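Local coordinates for protein periphilin-1 (Homo sapiens, PDB 6SWG) that probably serves as a subunit of the HUSH complex, which silences transposable elements, pairing with itself and binding a partner protein through a C-terminal helical hairpin, at residues 72-75 with 76-80; 38-41 with 42-46. All coordinates share one frame; numbering follows the deposited sequence.

Overall arrangement
Both contacts lie in the helical hairpin of the Periphilin C-terminal domain, interaction 2 on helix 23-56 and interaction 1 on helix 61-93, with centres about 11 Å apart. Each is a set of i to i+4 contacts within one helix; they touch through Tyr39, whose ring packs on Ile75 and whose hydroxyl probably bonds Leu72 O, and through Leu72 against Phe46. On these inward faces the chemistry is largely apolar: sulfur over an aromatic ring in interaction 2, isoleucine beside cysteine in interaction 1. The outer faces carry salt bridges, shorter in 72-80, where a glutamate also reaches a second subunit, and long in 38-46. Each has a carbonyl with two donors, interaction 2 lending one to Leu72.

Interaction 1: 72-75 with 76-80; sequences LHEI and GERCV
Two donors meet at Leu72 O: the backbone N of Gly76, 2.9 Å away, and the hydroxyl of Tyr39 on helix 23-56. The Gly76 donor sits above the carbonyl plane, 36° out of it, whereas the next three helical backbone bonds, Glu77 N to His73 O, Arg78 N to Glu74 O and Cys79 N to Ile75 O, run much more nearly in line with their carbonyls. Gly76, itself buried, packs with its N against CE1 of the same tyrosine.

On the polar side, Glu74 and Arg78 lie alongside each other and point the same way. Glu74 is stretched out, with CG anti to the backbone N (chi1 179°), and its OE2 makes a salt bridge of 2.9 Å with Arg78 NH2. The carboxylate stands steeply to the guanidinium, 75° between planes, and meets it over a face. Its other oxygen, OE1, is taken by Lys56 of the second subunit, so two cations hold the group and probably keep it ionised. Next to this pair, the CG of Glu77 rests over one face of the His73 ring as a CH-pi contact, 4.2 Å from the centroid; the chain bends at chi2, and its carboxylate lies nearly parallel to the ring.

Facing helix 23-56, Ile75 CG2 and Cys79 SG come loosely together at 4.5 Å, and both side chains also pack on Tyr39. A salt bridge and other polar side chains along one side, with apolar side chains and a cysteine along the other, are the pattern of an amphipathic helix, here the second arm of an antiparallel helical hairpin.

Interaction 2: 38-41 with 42-46; sequences VYRQ and DCETF
Val38 O accepts Asp42 N in a backbone bond of 3.0 Å. Their side chains lie next to each other and point the same way, with methyl CG1 of Val38 3.9 Å from Asp42 OD2.

Tyr39 comes next. With CG anti to the backbone N (chi1 -176°), the ring runs forward along the helix toward the next turn, while Cys43 SG leans back along the helix beside its own backbone N (chi1 -71°), and the sulfur thereby comes over the face of the ring, 3.5 Å from the centroid. This is a sulfur-aromatic contact, displaced toward the CZ and CE2 side of the ring. The hydroxyl beyond CZ goes to Leu72 O, which fixes the far end of the ring. A leucine in its place would probably deprive Leu72 O of its second donor and Cys43 SG of the aromatic face it sits on.

Arg40 crosses Glu44 at a slant in a long salt bridge, NE to OE2 at 3.5 Å, with the two flat groups almost perpendicular at 83°. At Gln41 the backbone oxygen takes two donors from opposite faces of its plane: Thr45 N at 2.9 Å and Thr45 OG1 at 3.2 Å. The second of these turns the threonine hydroxyl back onto its own helix.

In the fold, Tyr39 packs on Ile75 and Cys79, and Phe46 on Leu68 and Asn71, all of helix 61-93. Thr45 meets Thr45 of the second subunit, while Tyr39, Arg40 and Cys43 border the chain of a different protein.

Interaction 1: 72-75 with 76-80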
ATOM      1  N   LEU B  72      -1.213  12.950  -5.556  1.00 83.41           N
ATOM      2  CA  LEU B  72      -1.242  13.470  -4.193  1.00 86.98           C
ATOM      3  C   LEU B  72      -2.076  14.740  -4.155  1.00 86.96           C
ATOM      4  O   LEU B  72      -2.750  15.026  -3.146  1.00 83.79           O
ATOM      5  CB  LEU B  72       0.178  13.702  -3.670  1.00 90.06           C
ATOM      6  CG  LEU B  72       0.949  12.374  -3.458  1.00 87.16           C
ATOM      7  CD1 LEU B  72       2.227  12.712  -2.682  1.00 88.32           C
ATOM      8  CD2 LEU B  72       0.190  11.252  -2.767  1.00 79.31           C
ATOM      9  N   HIS B  73      -2.117  15.447  -5.289  1.00 86.60           N
ATOM     10  CA  HIS B  73      -2.943  16.643  -5.382  1.00 90.08           C
ATOM     11  C   HIS B  73      -4.424  16.294  -5.382  1.00 89.68           C
ATOM     12  O   HIS B  73      -5.206  16.849  -4.584  1.00 86.19           O
ATOM     13  CB  HIS B  73      -2.579  17.390  -6.635  1.00 92.07           C
ATOM     14  CG  HIS B  73      -3.429  18.574  -6.887  1.00100.13           C
ATOM     15  ND1 HIS B  73      -3.313  19.742  -6.161  1.00102.80           N
ATOM     16  CD2 HIS B  73      -4.416  18.789  -7.792  1.00104.44           C
ATOM     17  CE1 HIS B  73      -4.175  20.636  -6.625  1.00103.99           C
ATOM     18  NE2 HIS B  73      -4.851  20.085  -7.621  1.00105.48           N
ATOM     19  N   GLU B  74      -4.818  15.314  -6.206  1.00 95.92           N
ATOM     20  CA  GLU B  74      -6.231  14.991  -6.315  1.00115.16           C
ATOM     21  C   GLU B  74      -6.751  14.461  -4.987  1.00 94.34           C
ATOM     22  O   GLU B  74      -7.793  14.894  -4.484  1.00 85.11           O
ATOM     23  CB  GLU B  74      -6.450  13.975  -7.422  1.00129.13           C
ATOM     24  CG  GLU B  74      -7.882  13.554  -7.588  1.00138.06           C
ATOM     25  CD  GLU B  74      -8.066  12.545  -8.693  1.00147.65           C
ATOM     26  OE1 GLU B  74      -7.060  12.091  -9.268  1.00150.66           O
ATOM     27  OE2 GLU B  74      -9.226  12.239  -9.029  1.00152.08           O
ATOM     28  N   ILE B  75      -6.008  13.542  -4.384  1.00 83.29           N
ATOM     29  CA  ILE B  75      -6.366  13.037  -3.065  1.00 81.29           C
ATOM     30  C   ILE B  75      -6.423  14.183  -2.063  1.00 80.91           C
ATOM     31  O   ILE B  75      -7.340  14.254  -1.226  1.00 79.62           O
ATOM     32  CB  ILE B  75      -5.350  11.953  -2.647  1.00 80.89           C
ATOM     33  CG1 ILE B  75      -5.404  10.706  -3.553  1.00 80.58           C
ATOM     34  CG2 ILE B  75      -5.641  11.470  -1.248  1.00 78.23           C
ATOM     35  CD1 ILE B  75      -4.126   9.882  -3.495  1.00 79.46           C
ATOM     36  N   GLY B  76      -5.445  15.108  -2.143  1.00 81.36           N
ATOM     37  CA  GLY B  76      -5.495  16.284  -1.287  1.00 80.20           C
ATOM     38  C   GLY B  76      -6.830  16.989  -1.402  1.00 85.73           C
ATOM     39  O   GLY B  76      -7.527  17.173  -0.397  1.00 84.13           O
ATOM     40  N   GLU B  77      -7.270  17.245  -2.649  1.00 93.32           N
ATOM     41  CA  GLU B  77      -8.537  17.924  -2.873  1.00105.42           C
ATOM     42  C   GLU B  77      -9.705  17.114  -2.310  1.00 96.23           C
ATOM     43  O   GLU B  77     -10.611  17.681  -1.677  1.00 90.37           O
ATOM     44  CB  GLU B  77      -8.715  18.188  -4.361  1.00126.93           C
ATOM     45  CG  GLU B  77      -7.691  19.181  -4.906  1.00145.67           C
ATOM     46  CD  GLU B  77      -7.453  20.381  -3.989  1.00154.83           C
ATOM     47  OE1 GLU B  77      -8.298  21.293  -3.976  1.00158.37           O
ATOM     48  OE2 GLU B  77      -6.433  20.403  -3.264  1.00156.47           O
ATOM     49  N   ARG B  78      -9.683  15.777  -2.476  1.00 93.16           N
ATOM     50  CA  ARG B  78     -10.786  14.981  -1.933  1.00 95.66           C
ATOM     51  C   ARG B  78     -10.861  15.114  -0.419  1.00 90.47           C
ATOM     52  O   ARG B  78     -11.956  15.167   0.153  1.00 87.33           O
ATOM     53  CB  ARG B  78     -10.689  13.518  -2.357  1.00102.38           C
ATOM     54  CG  ARG B  78     -11.038  13.327  -3.838  1.00116.13           C
ATOM     55  CD  ARG B  78     -10.991  11.875  -4.261  1.00129.49           C
ATOM     56  NE  ARG B  78     -11.146  11.704  -5.701  1.00146.35           N
ATOM     57  CZ  ARG B  78     -10.931  10.557  -6.342  1.00159.60           C
ATOM     58  NH1 ARG B  78     -10.551   9.480  -5.665  1.00158.64           N
ATOM     59  NH2 ARG B  78     -11.096  10.486  -7.660  1.00170.33           N
ATOM     60  N   CYS B  79      -9.694  15.164   0.241  1.00 87.22           N
ATOM     61  CA  CYS B  79      -9.655  15.424   1.675  1.00 84.29           C
ATOM     62  C   CYS B  79     -10.364  16.733   1.991  1.00 85.59           C
ATOM     63  O   CYS B  79     -11.289  16.780   2.813  1.00 86.20           O
ATOM     64  CB  CYS B  79      -8.194  15.430   2.138  1.00 80.42           C
ATOM     65  SG  CYS B  79      -7.574  13.722   2.111  1.00 89.19           S
ATOM     66  N   VAL B  80     -10.009  17.784   1.262  1.00 83.12           N
ATOM     67  CA  VAL B  80     -10.678  19.059   1.451  1.00 84.15           C
ATOM     68  C   VAL B  80     -12.183  18.895   1.269  1.00 84.94           C
ATOM     69  O   VAL B  80     -12.981  19.294   2.153  1.00 82.64           O
ATOM     70  CB  VAL B  80     -10.104  20.103   0.487  1.00 86.48           C
ATOM     71  CG1 VAL B  80     -10.918  21.407   0.559  1.00 83.82           C
ATOM     72  CG2 VAL B  80      -8.571  20.243   0.722  1.00 84.13           C
TER

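Interaction 2: 38-41 with 42-46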
ATOM      1  N   VAL B  38      -5.156  10.060   7.728  1.00 84.77           N
ATOM      2  CA  VAL B  38      -5.332   9.227   6.551  1.00 86.37           C
ATOM      3  C   VAL B  38      -4.504   9.782   5.404  1.00 84.78           C
ATOM      4  O   VAL B  38      -3.810   9.033   4.704  1.00 83.59           O
ATOM      5  CB  VAL B  38      -6.818   9.105   6.191  1.00 89.10           C
ATOM      6  CG1 VAL B  38      -6.947   8.413   4.868  1.00 87.55           C
ATOM      7  CG2 VAL B  38      -7.572   8.352   7.306  1.00 88.49           C
ATOM      8  N   TYR B  39      -4.502  11.104   5.227  1.00 81.46           N
ATOM      9  CA  TYR B  39      -3.777  11.640   4.092  1.00 80.57           C
ATOM     10  C   TYR B  39      -2.294  11.376   4.263  1.00 86.22           C
ATOM     11  O   TYR B  39      -1.610  11.049   3.283  1.00 88.73           O
ATOM     12  CB  TYR B  39      -4.073  13.134   3.918  1.00 81.56           C
ATOM     13  CG  TYR B  39      -3.433  13.747   2.697  1.00 77.09           C
ATOM     14  CD1 TYR B  39      -3.732  13.273   1.409  1.00 77.04           C
ATOM     15  CD2 TYR B  39      -2.555  14.801   2.821  1.00 78.79           C
ATOM     16  CE1 TYR B  39      -3.104  13.798   0.262  1.00 71.31           C
ATOM     17  CE2 TYR B  39      -1.971  15.397   1.692  1.00 76.83           C
ATOM     18  CZ  TYR B  39      -2.272  14.880   0.429  1.00 75.67           C
ATOM     19  OH  TYR B  39      -1.666  15.447  -0.655  1.00 82.48           O
ATOM     20  N   ARG B  40      -1.775  11.506   5.495  1.00 89.20           N
ATOM     21  CA  ARG B  40      -0.344  11.338   5.708  1.00 95.01           C
ATOM     22  C   ARG B  40       0.055   9.919   5.372  1.00 90.30           C
ATOM     23  O   ARG B  40       1.071   9.680   4.715  1.00 86.76           O
ATOM     24  CB  ARG B  40       0.033  11.674   7.150  1.00108.29           C
ATOM     25  CG  ARG B  40       1.520  11.487   7.465  1.00124.04           C
ATOM     26  CD  ARG B  40       1.878  11.904   8.906  1.00141.30           C
ATOM     27  NE  ARG B  40       3.245  12.415   8.962  1.00157.40           N
ATOM     28  CZ  ARG B  40       3.572  13.702   9.048  1.00170.87           C
ATOM     29  NH1 ARG B  40       2.641  14.645   9.128  1.00175.26           N
ATOM     30  NH2 ARG B  40       4.846  14.045   9.072  1.00176.55           N
ATOM     31  N   GLN B  41      -0.747   8.970   5.828  1.00 93.02           N
ATOM     32  CA  GLN B  41      -0.578   7.568   5.480  1.00 95.76           C
ATOM     33  C   GLN B  41      -0.522   7.359   3.972  1.00 90.43           C
ATOM     34  O   GLN B  41       0.373   6.680   3.464  1.00 89.29           O
ATOM     35  CB  GLN B  41      -1.759   6.804   6.067  1.00104.30           C
ATOM     36  CG  GLN B  41      -1.831   5.330   5.762  1.00114.79           C
ATOM     37  CD  GLN B  41      -0.908   4.525   6.635  1.00123.03           C
ATOM     38  OE1 GLN B  41      -0.137   5.097   7.426  1.00124.31           O
ATOM     39  NE2 GLN B  41      -0.996   3.189   6.536  1.00127.10           N
ATOM     40  N   ASP B  42      -1.477   7.934   3.235  1.00 85.60           N
ATOM     41  CA  ASP B  42      -1.476   7.757   1.786  1.00 81.93           C
ATOM     42  C   ASP B  42      -0.247   8.383   1.146  1.00 80.42           C
ATOM     43  O   ASP B  42       0.384   7.774   0.269  1.00 80.72           O
ATOM     44  CB  ASP B  42      -2.742   8.328   1.180  1.00 84.29           C
ATOM     45  CG  ASP B  42      -4.017   7.624   1.695  1.00 89.39           C
ATOM     46  OD1 ASP B  42      -3.978   6.476   2.255  1.00 88.19           O
ATOM     47  OD2 ASP B  42      -5.073   8.262   1.502  1.00 90.65           O
ATOM     48  N   CYS B  43       0.154   9.574   1.596  1.00 76.97           N
ATOM     49  CA  CYS B  43       1.322  10.183   0.981  1.00 78.15           C
ATOM     50  C   CYS B  43       2.554   9.300   1.219  1.00 82.41           C
ATOM     51  O   CYS B  43       3.300   8.977   0.278  1.00 81.71           O
ATOM     52  CB  CYS B  43       1.536  11.605   1.514  1.00 80.87           C
ATOM     53  SG  CYS B  43       0.282  12.833   0.927  1.00 89.62           S
ATOM     54  N   GLU B  44       2.773   8.874   2.467  1.00 86.72           N
ATOM     55  CA  GLU B  44       3.943   8.051   2.754  1.00 94.22           C
ATOM     56  C   GLU B  44       3.897   6.732   1.978  1.00 87.08           C
ATOM     57  O   GLU B  44       4.911   6.298   1.422  1.00 86.36           O
ATOM     58  CB  GLU B  44       4.079   7.840   4.260  1.00110.01           C
ATOM     59  CG  GLU B  44       4.601   9.108   4.967  1.00122.38           C
ATOM     60  CD  GLU B  44       4.447   9.100   6.493  1.00131.40           C
ATOM     61  OE1 GLU B  44       3.700   8.257   7.018  1.00134.03           O
ATOM     62  OE2 GLU B  44       5.063   9.951   7.180  1.00134.32           O
ATOM     63  N   THR B  45       2.727   6.123   1.829  1.00 82.73           N
ATOM     64  CA  THR B  45       2.673   4.898   1.046  1.00 82.92           C
ATOM     65  C   THR B  45       3.001   5.159  -0.435  1.00 87.03           C
ATOM     66  O   THR B  45       3.847   4.471  -1.020  1.00 84.09           O
ATOM     67  CB  THR B  45       1.303   4.263   1.231  1.00 83.78           C
ATOM     68  OG1 THR B  45       1.218   3.748   2.567  1.00 85.59           O
ATOM     69  CG2 THR B  45       1.073   3.138   0.203  1.00 83.80           C
ATOM     70  N   PHE B  46       2.344   6.150  -1.058  1.00 88.04           N
ATOM     71  CA  PHE B  46       2.688   6.513  -2.431  1.00 87.63           C
ATOM     72  C   PHE B  46       4.181   6.756  -2.582  1.00 84.73           C
ATOM     73  O   PHE B  46       4.796   6.332  -3.569  1.00 83.45           O
ATOM     74  CB  PHE B  46       1.929   7.779  -2.883  1.00 91.06           C
ATOM     75  CG  PHE B  46       0.788   7.481  -3.788  1.00 96.15           C
ATOM     76  CD1 PHE B  46       0.958   7.481  -5.175  1.00 96.43           C
ATOM     77  CD2 PHE B  46      -0.452   7.149  -3.262  1.00 97.58           C
ATOM     78  CE1 PHE B  46      -0.094   7.159  -6.009  1.00 95.54           C
ATOM     79  CE2 PHE B  46      -1.511   6.820  -4.100  1.00 98.61           C
ATOM     80  CZ  PHE B  46      -1.328   6.816  -5.472  1.00 96.99           C
TER